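Local coordinates for putative immunoglobulin-blocking virulence protein (Mycoplasma mycoides subsp. capri, PDB 7ADK) that probably binds host immunoglobulin and blocks its function as a virulence factor, here in complex with a second protein chain, a lipoprotein, at residues 514-519 and 551-556; 555-560 and 611-616; 575-580 and 604-609; 642-647 and 678-683; 649-654 and 687-692. One frame throughout, in Å; residues are numbered along the deposited sequence.

Contact 1: 514-519 and 551-556; sequences AWSYNP and FNTLAF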
# COMPACT_ATOMS: atom_id res chain seq x y z
N ALA A 514 -0.48 13.70 4.45
CA ALA A 514 0.91 14.09 4.29
C ALA A 514 1.13 14.96 3.03
O ALA A 514 1.84 14.57 2.13
CB ALA A 514 1.77 12.82 4.29
N TRP A 515 0.49 16.12 2.95
CA TRP A 515 0.86 17.24 2.08
C TRP A 515 0.95 18.46 2.99
O TRP A 515 -0.03 18.83 3.65
CB TRP A 515 -0.17 17.49 0.97
CG TRP A 515 -0.01 16.68 -0.28
CD1 TRP A 515 -0.89 15.77 -0.74
CD2 TRP A 515 1.06 16.73 -1.26
NE1 TRP A 515 -0.41 15.20 -1.90
CE2 TRP A 515 0.83 15.71 -2.22
CE3 TRP A 515 2.22 17.52 -1.43
CZ2 TRP A 515 1.76 15.41 -3.21
CZ3 TRP A 515 3.13 17.27 -2.47
CH2 TRP A 515 2.92 16.19 -3.33
N SER A 516 2.10 19.12 3.01
CA SER A 516 2.33 20.29 3.86
C SER A 516 2.89 21.46 3.06
O SER A 516 3.57 21.26 2.06
CB SER A 516 3.32 19.96 4.97
OG SER A 516 3.06 18.76 5.64
N TYR A 517 2.70 22.67 3.56
CA TYR A 517 3.46 23.83 3.14
C TYR A 517 3.94 24.57 4.39
O TYR A 517 3.30 24.52 5.44
CB TYR A 517 2.65 24.72 2.19
CG TYR A 517 1.43 25.41 2.78
CD1 TYR A 517 0.24 24.70 2.95
CD2 TYR A 517 1.48 26.77 3.13
CE1 TYR A 517 -0.91 25.33 3.45
CE2 TYR A 517 0.33 27.41 3.65
CZ TYR A 517 -0.87 26.69 3.79
OH TYR A 517 -2.00 27.31 4.20
N ASN A 518 5.06 25.26 4.27
CA ASN A 518 5.45 26.24 5.27
C ASN A 518 4.71 27.54 4.94
O ASN A 518 4.89 28.07 3.84
CB ASN A 518 6.98 26.38 5.28
CG ASN A 518 7.48 27.15 6.49
OD1 ASN A 518 6.89 28.11 6.93
ND2 ASN A 518 8.58 26.75 7.06
N PRO A 519 3.89 28.12 5.83
CA PRO A 519 3.16 29.33 5.49
C PRO A 519 4.07 30.53 5.25
O PRO A 519 3.76 31.37 4.42
CB PRO A 519 2.18 29.52 6.63
CG PRO A 519 2.83 28.84 7.82
CD PRO A 519 3.55 27.66 7.17
N PHE A 551 -4.05 21.33 0.79
CA PHE A 551 -3.25 21.34 2.00
C PHE A 551 -4.13 21.56 3.23
O PHE A 551 -4.74 22.62 3.38
CB PHE A 551 -2.21 22.45 1.90
CG PHE A 551 -1.22 22.30 0.77
CD1 PHE A 551 -0.08 21.52 0.96
CD2 PHE A 551 -1.42 22.96 -0.44
CE1 PHE A 551 0.88 21.42 -0.05
CE2 PHE A 551 -0.46 22.86 -1.46
CZ PHE A 551 0.69 22.09 -1.26
N ASN A 552 -4.15 20.61 4.15
CA ASN A 552 -4.73 20.79 5.47
C ASN A 552 -3.66 20.89 6.59
O ASN A 552 -4.02 20.99 7.75
CB ASN A 552 -5.78 19.69 5.71
CG ASN A 552 -7.04 20.22 6.37
OD1 ASN A 552 -7.03 20.76 7.46
ND2 ASN A 552 -8.17 20.12 5.73
N THR A 553 -2.37 20.91 6.25
CA THR A 553 -1.24 20.97 7.19
C THR A 553 -0.43 22.25 7.02
O THR A 553 -0.11 22.63 5.90
CB THR A 553 -0.29 19.77 7.04
OG1 THR A 553 -0.96 18.59 7.33
CG2 THR A 553 0.91 19.78 7.98
N LEU A 554 -0.04 22.86 8.14
CA LEU A 554 1.04 23.84 8.21
C LEU A 554 2.28 23.18 8.83
O LEU A 554 2.20 22.67 9.95
CB LEU A 554 0.59 25.05 9.05
CG LEU A 554 -0.67 25.76 8.57
CD1 LEU A 554 -0.91 26.99 9.44
CD2 LEU A 554 -0.54 26.20 7.12
N ALA A 555 3.42 23.20 8.14
CA ALA A 555 4.66 22.57 8.59
C ALA A 555 5.81 23.58 8.65
O ALA A 555 6.32 24.01 7.63
CB ALA A 555 5.00 21.40 7.67
N PHE A 556 6.26 23.96 9.85
CA PHE A 556 7.38 24.88 10.05
C PHE A 556 8.73 24.16 9.96
O PHE A 556 8.83 22.97 10.27
CB PHE A 556 7.17 25.64 11.35
CG PHE A 556 5.95 26.54 11.31
CD1 PHE A 556 6.07 27.85 10.81
CD2 PHE A 556 4.69 26.08 11.74
CE1 PHE A 556 4.95 28.69 10.76
CE2 PHE A 556 3.58 26.93 11.69
CZ PHE A 556 3.70 28.24 11.21

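Contact 2: 555-560 and 611-616; sequences AFDQED and FSRVTG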
# COMPACT_ATOMS: atom_id res chain seq x y z
N ALA A 555 3.42 23.20 8.14
CA ALA A 555 4.66 22.57 8.59
C ALA A 555 5.81 23.58 8.65
O ALA A 555 6.32 24.01 7.63
CB ALA A 555 5.00 21.40 7.67
N PHE A 556 6.26 23.96 9.85
CA PHE A 556 7.38 24.88 10.05
C PHE A 556 8.73 24.16 9.96
O PHE A 556 8.83 22.97 10.27
CB PHE A 556 7.17 25.64 11.35
CG PHE A 556 5.95 26.54 11.31
CD1 PHE A 556 6.07 27.85 10.81
CD2 PHE A 556 4.69 26.08 11.74
CE1 PHE A 556 4.95 28.69 10.76
CE2 PHE A 556 3.58 26.93 11.69
CZ PHE A 556 3.70 28.24 11.21
N ASP A 557 9.78 24.86 9.52
CA ASP A 557 11.12 24.30 9.34
C ASP A 557 12.07 24.74 10.47
O ASP A 557 11.72 25.58 11.31
CB ASP A 557 11.64 24.62 7.92
CG ASP A 557 12.65 23.60 7.37
OD1 ASP A 557 13.11 22.72 8.13
OD2 ASP A 557 12.96 23.65 6.16
N GLN A 558 13.26 24.16 10.57
CA GLN A 558 14.14 24.36 11.73
C GLN A 558 14.62 25.81 11.91
O GLN A 558 14.70 26.27 13.04
CB GLN A 558 15.35 23.42 11.67
CG GLN A 558 16.24 23.46 12.92
CD GLN A 558 15.50 23.17 14.23
OE1 GLN A 558 15.34 22.05 14.67
NE2 GLN A 558 15.02 24.17 14.93
N GLU A 559 14.88 26.53 10.83
CA GLU A 559 15.30 27.93 10.81
C GLU A 559 14.21 28.94 11.22
O GLU A 559 14.44 30.14 11.24
CB GLU A 559 15.93 28.24 9.44
CG GLU A 559 15.07 27.94 8.19
CD GLU A 559 15.38 26.59 7.51
OE1 GLU A 559 15.58 25.59 8.22
OE2 GLU A 559 15.45 26.53 6.27
N ASP A 560 13.01 28.47 11.58
CA ASP A 560 11.87 29.28 12.06
C ASP A 560 11.78 29.37 13.59
O ASP A 560 10.81 29.89 14.12
CB ASP A 560 10.56 28.75 11.45
CG ASP A 560 10.55 28.60 9.92
OD1 ASP A 560 11.22 29.39 9.23
OD2 ASP A 560 9.80 27.74 9.41
N PHE A 611 5.36 19.91 13.49
CA PHE A 611 6.61 20.40 14.04
C PHE A 611 7.76 19.39 13.94
O PHE A 611 8.78 19.56 14.58
CB PHE A 611 6.37 20.92 15.46
CG PHE A 611 5.41 22.09 15.55
CD1 PHE A 611 5.75 23.32 14.95
CD2 PHE A 611 4.21 21.99 16.27
CE1 PHE A 611 4.92 24.44 15.09
CE2 PHE A 611 3.38 23.11 16.42
CZ PHE A 611 3.73 24.34 15.82
N SER A 612 7.65 18.35 13.11
CA SER A 612 8.69 17.32 12.92
C SER A 612 10.07 17.84 12.50
O SER A 612 11.09 17.23 12.83
CB SER A 612 8.25 16.33 11.86
OG SER A 612 7.02 15.76 12.20
N ARG A 613 10.15 18.95 11.78
CA ARG A 613 11.43 19.55 11.37
C ARG A 613 12.03 20.46 12.43
O ARG A 613 13.20 20.80 12.30
CB ARG A 613 11.27 20.31 10.05
CG ARG A 613 10.80 19.46 8.87
CD ARG A 613 10.54 20.36 7.67
NE ARG A 613 9.91 19.65 6.55
CZ ARG A 613 9.20 20.18 5.58
NH1 ARG A 613 8.96 21.45 5.51
NH2 ARG A 613 8.71 19.44 4.66
N VAL A 614 11.29 20.87 13.46
CA VAL A 614 11.69 21.91 14.43
C VAL A 614 11.71 21.35 15.84
O VAL A 614 10.70 21.27 16.54
CB VAL A 614 10.87 23.20 14.23
CG1 VAL A 614 9.36 23.03 14.16
CG2 VAL A 614 11.19 24.25 15.27
N THR A 615 12.89 20.90 16.26
CA THR A 615 13.05 19.90 17.33
C THR A 615 12.81 20.42 18.75
O THR A 615 12.65 19.62 19.67
CB THR A 615 14.43 19.22 17.25
OG1 THR A 615 15.47 20.12 17.55
CG2 THR A 615 14.71 18.63 15.88
N GLY A 616 12.79 21.74 18.96
CA GLY A 616 12.60 22.32 20.29
C GLY A 616 11.15 22.37 20.80
O GLY A 616 10.93 22.40 22.01

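Contact 3: 575-580 and 604-609; sequences MVYYAR and SYPTGL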
# COMPACT_ATOMS: atom_id res chain seq x y z
N MET A 575 -0.88 34.39 9.41
CA MET A 575 -0.94 34.60 7.96
C MET A 575 -2.07 33.80 7.32
O MET A 575 -2.94 34.33 6.64
CB MET A 575 0.39 34.23 7.28
CG MET A 575 0.47 34.90 5.91
SD MET A 575 1.77 34.33 4.81
CE MET A 575 1.01 32.83 4.20
N VAL A 576 -2.11 32.52 7.63
CA VAL A 576 -3.13 31.59 7.14
C VAL A 576 -4.46 31.78 7.86
O VAL A 576 -5.51 31.91 7.24
CB VAL A 576 -2.61 30.16 7.32
CG1 VAL A 576 -3.58 29.17 6.75
CG2 VAL A 576 -1.26 30.00 6.65
N TYR A 577 -4.42 31.81 9.19
CA TYR A 577 -5.63 31.79 10.00
C TYR A 577 -6.40 33.11 10.00
O TYR A 577 -7.59 33.05 10.29
CB TYR A 577 -5.28 31.28 11.41
CG TYR A 577 -4.80 29.83 11.52
CD1 TYR A 577 -5.01 28.90 10.48
CD2 TYR A 577 -4.16 29.37 12.70
CE1 TYR A 577 -4.61 27.57 10.60
CE2 TYR A 577 -3.74 28.03 12.81
CZ TYR A 577 -3.96 27.12 11.76
OH TYR A 577 -3.58 25.83 11.87
N TYR A 578 -5.82 34.27 9.66
CA TYR A 578 -6.53 35.56 9.64
C TYR A 578 -6.02 36.61 8.64
O TYR A 578 -6.85 37.25 8.00
CB TYR A 578 -6.55 36.21 11.03
CG TYR A 578 -7.27 35.41 12.10
CD1 TYR A 578 -8.68 35.37 12.12
CD2 TYR A 578 -6.54 34.69 13.05
CE1 TYR A 578 -9.35 34.59 13.09
CE2 TYR A 578 -7.20 33.90 14.01
CZ TYR A 578 -8.60 33.86 14.03
OH TYR A 578 -9.22 33.10 14.96
N ALA A 579 -4.72 36.84 8.49
CA ALA A 579 -4.22 37.96 7.69
C ALA A 579 -4.40 37.79 6.17
O ALA A 579 -4.57 38.77 5.45
CB ALA A 579 -2.76 38.22 8.05
N ARG A 580 -4.40 36.56 5.66
CA ARG A 580 -4.70 36.20 4.26
C ARG A 580 -5.86 35.21 4.15
O ARG A 580 -6.10 34.62 3.10
CB ARG A 580 -3.43 35.72 3.54
CG ARG A 580 -2.40 36.83 3.35
CD ARG A 580 -1.07 36.34 2.77
NE ARG A 580 -1.16 36.08 1.33
CZ ARG A 580 -0.22 35.55 0.56
NH1 ARG A 580 -0.45 35.40 -0.70
NH2 ARG A 580 0.95 35.19 0.99
N SER A 604 -13.10 27.97 6.54
CA SER A 604 -12.15 26.89 6.75
C SER A 604 -10.70 27.39 6.81
O SER A 604 -10.38 28.49 6.38
CB SER A 604 -12.35 25.84 5.67
OG SER A 604 -11.43 24.79 5.80
N TYR A 605 -9.82 26.58 7.40
CA TYR A 605 -8.39 26.81 7.62
C TYR A 605 -7.69 25.45 7.71
O TYR A 605 -8.35 24.49 8.10
CB TYR A 605 -8.20 27.64 8.90
CG TYR A 605 -8.94 27.15 10.14
CD1 TYR A 605 -10.30 27.47 10.30
CD2 TYR A 605 -8.30 26.37 11.12
CE1 TYR A 605 -11.02 26.97 11.39
CE2 TYR A 605 -9.01 25.90 12.23
CZ TYR A 605 -10.38 26.19 12.37
OH TYR A 605 -11.06 25.77 13.46
N PRO A 606 -6.38 25.32 7.44
CA PRO A 606 -5.65 24.08 7.64
C PRO A 606 -5.56 23.71 9.12
O PRO A 606 -4.89 24.37 9.92
CB PRO A 606 -4.30 24.25 6.96
CG PRO A 606 -4.14 25.74 6.86
CD PRO A 606 -5.54 26.30 6.81
N THR A 607 -6.28 22.65 9.50
CA THR A 607 -6.48 22.17 10.87
C THR A 607 -5.35 21.28 11.41
O THR A 607 -5.41 20.86 12.56
CB THR A 607 -7.82 21.43 11.01
OG1 THR A 607 -7.85 20.26 10.22
CG2 THR A 607 -9.01 22.28 10.64
N GLY A 608 -4.30 21.01 10.63
CA GLY A 608 -3.10 20.30 11.08
C GLY A 608 -1.90 21.21 11.36
O GLY A 608 -1.64 22.13 10.60
N LEU A 609 -1.13 20.91 12.40
CA LEU A 609 0.21 21.46 12.66
C LEU A 609 1.26 20.36 12.71
O LEU A 609 1.15 19.43 13.50
CB LEU A 609 0.24 22.28 13.95
CG LEU A 609 -0.17 23.75 13.80
CD1 LEU A 609 -0.28 24.38 15.18
CD2 LEU A 609 0.85 24.56 13.03

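Contact 4: 642-647 and 678-683; sequences TLYNNE and HFSNGN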
# COMPACT_ATOMS: atom_id res chain seq x y z
N THR A 642 1.63 17.02 15.03
CA THR A 642 2.84 16.19 14.93
C THR A 642 4.01 16.91 15.58
O THR A 642 4.24 18.09 15.35
CB THR A 642 3.15 15.78 13.49
OG1 THR A 642 2.02 15.24 12.85
CG2 THR A 642 4.23 14.71 13.46
N LEU A 643 4.75 16.19 16.42
CA LEU A 643 5.88 16.64 17.20
C LEU A 643 7.12 15.85 16.82
O LEU A 643 7.08 14.66 16.55
CB LEU A 643 5.54 16.47 18.69
CG LEU A 643 4.39 17.34 19.21
CD1 LEU A 643 4.04 16.97 20.63
CD2 LEU A 643 4.74 18.82 19.14
N TYR A 644 8.27 16.50 16.88
CA TYR A 644 9.53 15.79 16.84
C TYR A 644 9.74 14.94 18.09
O TYR A 644 9.59 15.44 19.21
CB TYR A 644 10.67 16.77 16.65
CG TYR A 644 12.01 16.09 16.60
CD1 TYR A 644 12.38 15.37 15.45
CD2 TYR A 644 12.86 16.12 17.72
CE1 TYR A 644 13.62 14.74 15.40
CE2 TYR A 644 14.11 15.51 17.66
CZ TYR A 644 14.50 14.83 16.49
OH TYR A 644 15.73 14.30 16.38
N ASN A 645 10.14 13.67 17.92
CA ASN A 645 10.75 12.88 18.98
C ASN A 645 11.81 11.90 18.47
O ASN A 645 11.73 11.42 17.34
CB ASN A 645 9.70 12.19 19.85
CG ASN A 645 10.27 11.83 21.21
OD1 ASN A 645 11.22 12.42 21.69
ND2 ASN A 645 9.75 10.84 21.86
N ASN A 646 12.78 11.61 19.32
CA ASN A 646 14.11 11.10 19.00
C ASN A 646 14.44 9.79 19.73
O ASN A 646 15.26 8.99 19.28
CB ASN A 646 15.06 12.24 19.43
CG ASN A 646 16.46 12.21 18.87
OD1 ASN A 646 16.92 11.25 18.30
ND2 ASN A 646 17.18 13.28 18.98
N GLU A 647 13.78 9.56 20.86
CA GLU A 647 13.97 8.46 21.80
C GLU A 647 12.63 7.77 22.09
O GLU A 647 11.58 8.34 21.81
CB GLU A 647 14.58 8.97 23.11
CG GLU A 647 16.05 9.43 23.01
CD GLU A 647 16.29 10.92 22.79
OE1 GLU A 647 15.41 11.77 23.05
OE2 GLU A 647 17.42 11.26 22.36
N HIS A 678 0.81 13.00 17.16
CA HIS A 678 1.77 12.13 16.47
C HIS A 678 3.20 12.49 16.84
O HIS A 678 3.49 13.62 17.20
CB HIS A 678 1.62 12.27 14.96
CG HIS A 678 0.40 11.66 14.35
ND1 HIS A 678 0.26 10.31 14.01
CD2 HIS A 678 -0.67 12.34 13.90
CE1 HIS A 678 -0.91 10.22 13.36
NE2 HIS A 678 -1.48 11.43 13.28
N PHE A 679 4.13 11.56 16.66
CA PHE A 679 5.57 11.79 16.84
C PHE A 679 6.37 11.30 15.64
O PHE A 679 6.03 10.28 15.05
CB PHE A 679 6.05 11.13 18.13
CG PHE A 679 5.45 11.69 19.40
CD1 PHE A 679 5.88 12.94 19.86
CD2 PHE A 679 4.48 10.98 20.12
CE1 PHE A 679 5.32 13.49 21.02
CE2 PHE A 679 3.91 11.53 21.28
CZ PHE A 679 4.33 12.79 21.73
N SER A 680 7.47 11.97 15.30
CA SER A 680 8.29 11.65 14.12
C SER A 680 8.88 10.23 14.07
O SER A 680 9.17 9.73 12.99
CB SER A 680 9.43 12.66 14.01
OG SER A 680 8.93 13.97 13.97
N ASN A 681 9.02 9.56 15.20
CA ASN A 681 9.56 8.20 15.33
C ASN A 681 8.50 7.08 15.35
O ASN A 681 8.69 6.04 14.71
CB ASN A 681 10.45 8.17 16.59
CG ASN A 681 9.73 8.49 17.87
OD1 ASN A 681 8.67 9.09 17.88
ND2 ASN A 681 10.21 8.05 18.99
N GLY A 682 7.41 7.22 16.11
CA GLY A 682 6.46 6.15 16.47
C GLY A 682 6.91 5.08 17.50
O GLY A 682 6.09 4.29 17.94
N ASN A 683 8.18 5.09 17.95
CA ASN A 683 8.75 4.21 18.99
C ASN A 683 8.34 4.56 20.44
O ASN A 683 8.93 4.03 21.38
CB ASN A 683 10.29 4.17 18.87
CG ASN A 683 10.79 3.49 17.61
OD1 ASN A 683 10.44 3.87 16.51
ND2 ASN A 683 11.55 2.44 17.71

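Contact 5: 649-654 and 687-692; sequences YFEISS and SIRISG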
# COMPACT_ATOMS: atom_id res chain seq x y z
N TYR A 649 11.11 7.42 24.82
CA TYR A 649 10.41 8.25 25.78
C TYR A 649 10.11 9.64 25.21
O TYR A 649 10.96 10.25 24.57
CB TYR A 649 11.21 8.31 27.09
CG TYR A 649 12.65 8.78 26.97
CD1 TYR A 649 13.68 7.86 26.77
CD2 TYR A 649 12.95 10.14 27.09
CE1 TYR A 649 15.01 8.30 26.66
CE2 TYR A 649 14.28 10.59 26.99
CZ TYR A 649 15.32 9.66 26.77
OH TYR A 649 16.61 10.09 26.69
N PHE A 650 8.92 10.16 25.43
CA PHE A 650 8.65 11.57 25.19
C PHE A 650 9.10 12.38 26.41
O PHE A 650 8.40 12.47 27.41
CB PHE A 650 7.17 11.77 24.85
CG PHE A 650 6.76 13.22 24.69
CD1 PHE A 650 7.38 14.02 23.72
CD2 PHE A 650 5.80 13.77 25.54
CE1 PHE A 650 7.04 15.37 23.61
CE2 PHE A 650 5.45 15.13 25.43
CZ PHE A 650 6.08 15.92 24.46
N GLU A 651 10.30 12.96 26.34
CA GLU A 651 10.84 13.82 27.38
C GLU A 651 10.13 15.17 27.36
O GLU A 651 10.04 15.83 26.32
CB GLU A 651 12.36 13.95 27.21
CG GLU A 651 13.12 14.44 28.45
CD GLU A 651 13.10 15.95 28.68
OE1 GLU A 651 12.90 16.73 27.73
OE2 GLU A 651 13.33 16.38 29.83
N ILE A 652 9.58 15.59 28.50
CA ILE A 652 8.96 16.91 28.67
C ILE A 652 9.28 17.48 30.05
O ILE A 652 9.21 16.78 31.06
CB ILE A 652 7.47 16.86 28.28
CG1 ILE A 652 6.83 18.25 28.27
CG2 ILE A 652 6.65 15.92 29.16
CD1 ILE A 652 5.57 18.35 27.41
N SER A 653 9.62 18.77 30.10
CA SER A 653 9.76 19.54 31.34
C SER A 653 8.42 19.64 32.09
O SER A 653 7.36 19.29 31.57
CB SER A 653 10.35 20.92 31.02
OG SER A 653 10.70 21.64 32.18
N SER A 654 8.37 20.25 33.27
CA SER A 654 7.11 20.66 33.90
C SER A 654 6.59 22.01 33.33
O SER A 654 6.26 22.93 34.06
CB SER A 654 7.27 20.63 35.42
OG SER A 654 6.04 20.39 36.05
N SER A 687 7.49 5.51 28.27
CA SER A 687 6.65 6.52 28.90
C SER A 687 6.79 7.95 28.36
O SER A 687 7.76 8.32 27.71
CB SER A 687 7.04 6.56 30.39
OG SER A 687 7.15 5.26 30.92
N ILE A 688 5.87 8.81 28.78
CA ILE A 688 6.17 10.24 28.89
C ILE A 688 7.13 10.40 30.08
O ILE A 688 6.75 10.12 31.22
CB ILE A 688 4.88 11.05 29.10
CG1 ILE A 688 3.97 10.90 27.88
CG2 ILE A 688 5.22 12.52 29.38
CD1 ILE A 688 2.69 11.72 27.97
N ARG A 689 8.35 10.85 29.83
CA ARG A 689 9.32 11.18 30.88
C ARG A 689 9.09 12.61 31.33
O ARG A 689 9.32 13.54 30.56
CB ARG A 689 10.74 10.92 30.37
CG ARG A 689 11.84 11.43 31.32
CD ARG A 689 13.27 11.20 30.81
NE ARG A 689 13.64 9.77 30.72
CZ ARG A 689 14.86 9.32 30.46
NH1 ARG A 689 15.88 10.11 30.33
NH2 ARG A 689 15.07 8.06 30.30
N ILE A 690 8.68 12.79 32.57
CA ILE A 690 8.46 14.10 33.18
C ILE A 690 9.74 14.47 33.94
O ILE A 690 10.14 13.76 34.87
CB ILE A 690 7.21 14.07 34.08
CG1 ILE A 690 5.96 13.75 33.25
CG2 ILE A 690 7.06 15.41 34.82
CD1 ILE A 690 4.66 13.63 34.04
N SER A 691 10.41 15.55 33.53
CA SER A 691 11.62 16.07 34.17
C SER A 691 11.37 17.36 34.97
O SER A 691 10.35 18.02 34.80
CB SER A 691 12.73 16.22 33.12
OG SER A 691 12.41 17.22 32.18
N GLY A 692 12.29 17.71 35.87
CA GLY A 692 12.20 18.87 36.77
C GLY A 692 11.39 18.65 38.06
O GLY A 692 10.54 17.77 38.14

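Contact 1: 514-519 and 551-556
Tyr517 turns the edge of its ring toward the face of Phe551 in a T-shaped pair, centroids 5.3 Å apart and planes at 74°. Its CG sits between the backbone N and the carbonyl carbon (chi1 67°). Tyr517 CD1 is 3.5 Å from Phe551 CB. Farther out the ring runs side by side with Leu554, both pointing the same way, and Tyr517 CZ is 3.4 Å from Leu554 CD2. Tyr517 and Leu554 lie on one face of a five-stranded parallel sheet, with Phe551 just before the second strand; the strands follow chain order, 516-517 outermost and 553-555 next to it, and such sequential parallel strands are consistent with a solenoid of the leucine-rich-repeat kind. The backbone evidence for the pairing is one nearly straight bond, Ala555 N to Tyr517 O at 3.0 Å, with 175° at the hydrogen. On the Ser516 side of the sheet, Ser516 CB meets Ala555 CB at 3.5 Å. Beyond the strand ends, Pro519 crosses Phe556 at about a right angle, and its CD lies over one face of that ring, offset toward the rim and 4.3 Å from the centroid. Val576 of helix 567-579 covers Tyr517, Leu554 and Pro519, and Phe585 meets both Tyr517 and Phe551.

Contact 2: 555-560 and 611-616
The rings of Phe556 and Phe611 lie side by side and point the same way; each nears the other obliquely, Phe556 CD2 standing 3.7 Å from Phe611 CE1, while Asp560 OD2 lies in plane at the edge of Phe556. Two further flat groups, the Asp557 carboxylate and the Arg613 guanidinium, cross with their planes 54° apart. They form no ion pair: Asp557 OD2 is 4.6 Å from Arg613 NH1 and is bonded to Lys464 instead. What touches is the aliphatic part of the arginine, whose CD passes 3.5 Å from Asp557 OD1; OD1 accepts the backbone N-H of Gln558. Gln558 has its CG anti to the backbone N (chi1 -174°) and bends at chi2. Its OE1 accepts the Thr615 N-H at 3.1 Å, a nearly straight bond (173°), and a weak one from Thr615 OG1. The amide NE2 of Gln558 faces Val614 CG2 at 3.8 Å. Asp557, Gln558 and Thr615 also pack against the lipoprotein chain. Both segments follow directly on neighbouring parallel strands, 553-555 and 608-610, one entering a 3-10 turn and the other a type I beta turn from Phe611 to Val614, an arrangement of stacked loops consistent with a repeat solenoid.

Contact 3: 575-580 and 604-609
Tyr577 reaches from its helix over to Tyr605 and Pro606, where CD1, CE1, CZ and OH each have a neighbour. From CB the first torsion puts CG anti to the carbonyl carbon (chi1 -65°). Next, CD1 stands 3.8 Å from Tyr605 CB, and CE1 stands 3.9 Å from Tyr605 CD2. The two rings form a T-shaped pair in which Tyr605 offers its edge to the face of Tyr577, with centroids 5.6 Å apart and planes at 78°. Tyr577 CE1 also comes to 4.1 Å from Pro606 CD. At the tip, Tyr577 OH donates a hydrogen bond of 2.8 Å to Pro606 O, nearly along the C=O axis, and that oxygen lies near the plane of the ring at its edge. Helix 567-579 connects strand 553-555 to its parallel neighbour 608-610, so this is the helix of a beta-alpha-beta crossover, here held to the residues leading into the second strand. One residue earlier, Val576 crosses Pro606 obliquely, its CG1 3.5 Å from Pro606 CG. The helix closes with a wider, pi-type turn in which Arg580 N bonds to Met575 O at 2.8 Å. Leu554 of strand 553-555 packs on Val576, Tyr577, Pro606 and Leu609, while Tyr605 OH bonds to Lys637 N.

Contact 4: 642-647 and 678-683
Leu643 and Phe679 make the tightly packed half of this contact: their side chains lie side by side, pointing the same way, with Leu643 CB 3.7 Å from Phe679 CD1 and Leu643 CD1 equally far from Phe679 CE1. They sit on paired parallel strands 640-643 and 676-679, their CA atoms 4.9 Å apart. Leu643 N bonds to His678 O at 3.0 Å, and Leu643 O is gripped twice, by Ser680 N at 3.0 Å and by Ser680 OG at 3.2 Å. The hydroxyl comes from above the carbonyl plane, 39° out of it; OG stands beside its own backbone N (chi1 -56°). Across the opposite, partly exposed face of the sheet, Thr642 and His678 cross obliquely, Thr642 OG1 lying 3.7 Å from His678 CB, and the imidazole NE2 is bonded to Glu640. Past the strand ends the two segments spread, to 7.3 Å between the CA atoms of Glu647 and Asn683. There Asn645 and Asn681 cross with their amide planes 75° apart, and both amides bond to Asn684. This polar end is covered by the lipoprotein: Lys687 of that chain forms a salt bridge with Glu647, and Ser685 of the lipoprotein chain bonds to Asn645 O. The change from apolar and backbone contacts to amides and charge is consistent with a sheet-pairing end that is apolar and a polar end that meets the lipoprotein chain.

Contact 5: 649-654 and 687-692
Phe650 lies beside Ile688, and Glu651 beside Arg689, where strands 650-652 and 688-690 pair in parallel as two of the three strands of a small sheet completed by strand 720-722; their axes approach to 4.6 Å. The backbone bonds step regularly from one strand to the other: Phe650 N to Ser687 O, Arg689 N to Phe650 O, Ile652 N to Arg689 O at 2.9 Å, and Ser691 N to Ile652 O at 3.0 Å. Apolar contacts occupy the face that carries Phe650, Ile652 and Ile688. Ile652 CG2 meets Ile688 CG2 at 3.7 Å, and Ile688 CG2 also lies 4.1 Å from Phe650 CD2. Helix 698-709 covers this face, with Tyr707 touching all three residues.

The cation-pi interaction is made by Arg689 on Tyr649. The guanidinium lies flat on the ring, planes 4° apart, with CZ 3.7 Å from the ring centroid and above the centre. NH1 reaches out over the hydroxyl end, 3.6 Å from Tyr649 CZ, while NH2 lies above the CE1 side. The arginine bends at chi3 (-66°), which places NE over the CD2 side of the ring. The guanidinium N-H groups thus lie in a plane almost parallel to the ring.

The carboxylate of Glu651 does not join the stack. Glu651 shares a face with Arg689, yet its carboxylate turns elsewhere: Ser691 OG donates to Glu651 OE2 at 2.7 Å, arriving on the syn side and 31° out of the carboxylate plane.

How the contacts relate
Contacts 1, 3 and 4 all reach the five-stranded parallel sheet. Contact 1 pairs its first two strands, contact 3 ties the crossover helix to the residues leading into the third, and contact 4 pairs the last two. Contact 2 joins the loops that follow strands 553-555 and 608-610, sharing Ala555 and Phe556 with contact 1. Contacts 1, 2 and 3 are buried, 4 and 5 partly so; 1 and 3, centres about 10 Å apart, are rich in aromatic rings, while 2 and 4 turn polar where the lipoprotein chain touches them. Contact 5 belongs to a separate three-stranded sheet, adjoins contact 4 through Phe679 and Phe650, and combines an apolar face with a charged one. Its segments alternate along the chain with those of contact 4.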